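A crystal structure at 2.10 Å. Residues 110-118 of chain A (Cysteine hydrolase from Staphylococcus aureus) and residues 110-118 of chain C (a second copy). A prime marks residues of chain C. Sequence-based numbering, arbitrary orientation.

Chain A (110-118) FFGTPLDSL
Chain C, residues 110-118: FFGTPLDSL

Two copies of one loop-to-helix segment meet in a close, nearly symmetric backbone contact that has no direct hydrogen bond and relies on close packing, CA-H...O contacts and a shared water.

In each chain a type II turn runs from Phe110 to Thr113. In chain A, Phe111 has phi/psi -76/125 and Gly112 62/19, Thr113 is extended (-121/164), Pro114 (-89/19) is the N-cap, and a helix begins at Leu115; the second copy agrees within about 5°, apart from Gly112′ (72/13). The Gly112-Pro114 segments run roughly antiparallel and the register is reciprocal: Gly112 CA lies 4.1 Å from Pro114′ CA, and Pro114 CA 4.1 Å from Gly112′ CA.

Glycine suits this place twice over. Its positive phi is unfavourable for most other residues, and an ideal CB on Gly112 would sit only 3.3 Å from Pro114′ CA. Gly112 CA instead approaches Thr113′ O at 3.6 Å, and Gly112′ CA approaches Thr113 O at 3.5 Å. Gly112 O packs 3.3 Å from Pro114′ CD; because proline nitrogen carries no hydrogen, the 3.2 Å approach of Gly112′ O to Pro114 N is contact without a hydrogen bond. The two carbonyls, Gly112 O and Gly112′ O, stand 3.5 Å apart, and a water lies within hydrogen-bonding distance of both, 2.8 Å from Gly112 O and 2.9 Å from Gly112′ O.

Flanking this centre, Phe111 (chi1 t, chi2 78°) starts sideways but brings its ring edge to the neighbouring helix, CE2 lying 3.8 Å from Ser117′ CB; Phe111′ CE2 and Ser117 CB repeat the distance. Serine, small and in rotamer p, points its CB toward the partner, while Ser117′ OG donates to Pro114′ O at 2.5 Å.

Thr113 (chi1 p) turns away, and its OG1 accepts from Leu115 N at 3.3 Å, satisfying a free amide of the first helical turn. Leu118 N to Pro114 O, 2.9 Å, closes that turn.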

# COMPACT_ATOMS: atom_id res chain seq x y z
N PHE A 110 -5.49 8.54 -2.97
CA PHE A 110 -4.20 7.88 -2.82
C PHE A 110 -4.19 6.44 -3.35
O PHE A 110 -3.11 5.87 -3.53
CB PHE A 110 -3.78 7.84 -1.35
CG PHE A 110 -3.47 9.20 -0.76
CD1 PHE A 110 -4.50 10.03 -0.31
CD2 PHE A 110 -2.16 9.65 -0.66
CE1 PHE A 110 -4.21 11.29 0.25
CE2 PHE A 110 -1.87 10.91 -0.11
CZ PHE A 110 -2.89 11.72 0.35
N PHE A 111 -5.36 5.85 -3.59
CA PHE A 111 -5.40 4.44 -3.97
C PHE A 111 -4.98 4.24 -5.41
O PHE A 111 -5.54 4.86 -6.32
CB PHE A 111 -6.79 3.85 -3.75
CG PHE A 111 -6.84 2.38 -3.98
CD1 PHE A 111 -6.35 1.51 -3.01
CD2 PHE A 111 -7.29 1.86 -5.18
CE1 PHE A 111 -6.37 0.14 -3.23
CE2 PHE A 111 -7.30 0.49 -5.41
CZ PHE A 111 -6.84 -0.36 -4.44
N GLY A 112 -3.97 3.40 -5.63
CA GLY A 112 -3.49 3.12 -6.97
C GLY A 112 -2.92 4.31 -7.72
O GLY A 112 -2.81 4.26 -8.94
N THR A 113 -2.54 5.37 -7.01
CA THR A 113 -1.97 6.56 -7.62
C THR A 113 -0.58 6.83 -7.05
O THR A 113 -0.20 6.26 -6.02
CB THR A 113 -2.85 7.80 -7.39
OG1 THR A 113 -2.68 8.22 -6.03
CG2 THR A 113 -4.34 7.49 -7.72
N PRO A 114 0.22 7.67 -7.70
CA PRO A 114 1.52 8.03 -7.13
C PRO A 114 1.46 9.24 -6.20
O PRO A 114 2.49 9.87 -5.94
CB PRO A 114 2.35 8.34 -8.37
CG PRO A 114 1.35 8.89 -9.35
CD PRO A 114 0.06 8.15 -9.08
N LEU A 115 0.27 9.59 -5.69
CA LEU A 115 0.12 10.84 -4.94
C LEU A 115 1.06 10.89 -3.74
O LEU A 115 1.78 11.87 -3.54
CB LEU A 115 -1.33 11.02 -4.50
CG LEU A 115 -1.58 12.29 -3.67
CD1 LEU A 115 -1.24 13.55 -4.50
CD2 LEU A 115 -3.03 12.32 -3.18
N ASP A 116 1.07 9.83 -2.92
CA ASP A 116 1.91 9.85 -1.73
C ASP A 116 3.38 10.04 -2.10
O ASP A 116 4.09 10.87 -1.50
CB ASP A 116 1.70 8.56 -0.93
CG ASP A 116 2.59 8.46 0.31
OD1 ASP A 116 2.79 9.48 1.00
OD2 ASP A 116 3.08 7.33 0.60
N SER A 117 3.86 9.31 -3.11
CA SER A 117 5.26 9.43 -3.48
C SER A 117 5.57 10.81 -4.05
O SER A 117 6.67 11.34 -3.81
CB SER A 117 5.64 8.34 -4.49
OG SER A 117 5.19 8.72 -5.76
N LEU A 118 4.63 11.41 -4.78
CA LEU A 118 4.81 12.76 -5.29
C LEU A 118 4.92 13.78 -4.15
O LEU A 118 5.76 14.68 -4.21
CB LEU A 118 3.66 13.15 -6.20
CG LEU A 118 3.67 12.48 -7.58
CD1 LEU A 118 2.32 12.70 -8.28
CD2 LEU A 118 4.82 13.02 -8.44
N PHE C 110 4.19 -2.28 -9.93
CA PHE C 110 3.09 -2.14 -8.98
C PHE C 110 3.13 -0.85 -8.17
O PHE C 110 2.12 -0.49 -7.55
CB PHE C 110 3.09 -3.34 -8.03
CG PHE C 110 2.68 -4.65 -8.68
CD1 PHE C 110 3.64 -5.49 -9.25
CD2 PHE C 110 1.35 -5.04 -8.71
CE1 PHE C 110 3.27 -6.70 -9.83
CE2 PHE C 110 0.98 -6.26 -9.29
CZ PHE C 110 1.94 -7.08 -9.85
N PHE C 111 4.26 -0.13 -8.14
CA PHE C 111 4.39 0.97 -7.20
C PHE C 111 3.70 2.22 -7.72
O PHE C 111 4.07 2.75 -8.78
CB PHE C 111 5.85 1.31 -6.89
CG PHE C 111 5.96 2.39 -5.86
CD1 PHE C 111 5.79 2.09 -4.51
CD2 PHE C 111 6.16 3.70 -6.23
CE1 PHE C 111 5.86 3.09 -3.55
CE2 PHE C 111 6.24 4.72 -5.27
CZ PHE C 111 6.08 4.40 -3.93
N GLY C 112 2.74 2.73 -6.96
CA GLY C 112 2.04 3.93 -7.36
C GLY C 112 1.09 3.77 -8.53
O GLY C 112 0.66 4.79 -9.08
N THR C 113 0.76 2.54 -8.93
CA THR C 113 -0.10 2.26 -10.08
C THR C 113 -1.30 1.43 -9.65
O THR C 113 -1.29 0.83 -8.57
CB THR C 113 0.64 1.48 -11.18
OG1 THR C 113 0.79 0.11 -10.78
CG2 THR C 113 2.00 2.10 -11.50
N PRO C 114 -2.36 1.37 -10.47
CA PRO C 114 -3.49 0.51 -10.11
C PRO C 114 -3.32 -0.94 -10.54
O PRO C 114 -4.31 -1.68 -10.58
CB PRO C 114 -4.67 1.16 -10.85
CG PRO C 114 -4.05 1.83 -12.02
CD PRO C 114 -2.69 2.31 -11.56
N LEU C 115 -2.08 -1.37 -10.85
CA LEU C 115 -1.86 -2.70 -11.44
C LEU C 115 -2.52 -3.80 -10.62
O LEU C 115 -3.30 -4.59 -11.14
CB LEU C 115 -0.37 -2.99 -11.58
CG LEU C 115 0.15 -3.78 -12.78
CD1 LEU C 115 1.67 -3.89 -12.73
CD2 LEU C 115 -0.54 -5.14 -12.99
N ASP C 116 -2.20 -3.87 -9.32
CA ASP C 116 -2.77 -4.91 -8.46
C ASP C 116 -4.30 -4.85 -8.47
O ASP C 116 -4.97 -5.89 -8.54
CB ASP C 116 -2.20 -4.78 -7.04
CG ASP C 116 -2.69 -5.86 -6.08
OD1 ASP C 116 -2.75 -7.07 -6.42
OD2 ASP C 116 -3.02 -5.49 -4.94
N SER C 117 -4.89 -3.64 -8.43
CA SER C 117 -6.35 -3.55 -8.42
C SER C 117 -6.94 -4.02 -9.75
O SER C 117 -7.98 -4.67 -9.77
CB SER C 117 -6.82 -2.12 -8.14
OG SER C 117 -6.38 -1.26 -9.17
N LEU C 118 -6.27 -3.71 -10.87
CA LEU C 118 -6.75 -4.18 -12.17
C LEU C 118 -6.69 -5.70 -12.28
O LEU C 118 -7.64 -6.33 -12.76
CB LEU C 118 -5.93 -3.50 -13.27
CG LEU C 118 -6.14 -1.98 -13.39
CD1 LEU C 118 -5.11 -1.37 -14.35
CD2 LEU C 118 -7.57 -1.67 -13.88
O HOH W 1 -1.30 5.41 -11.06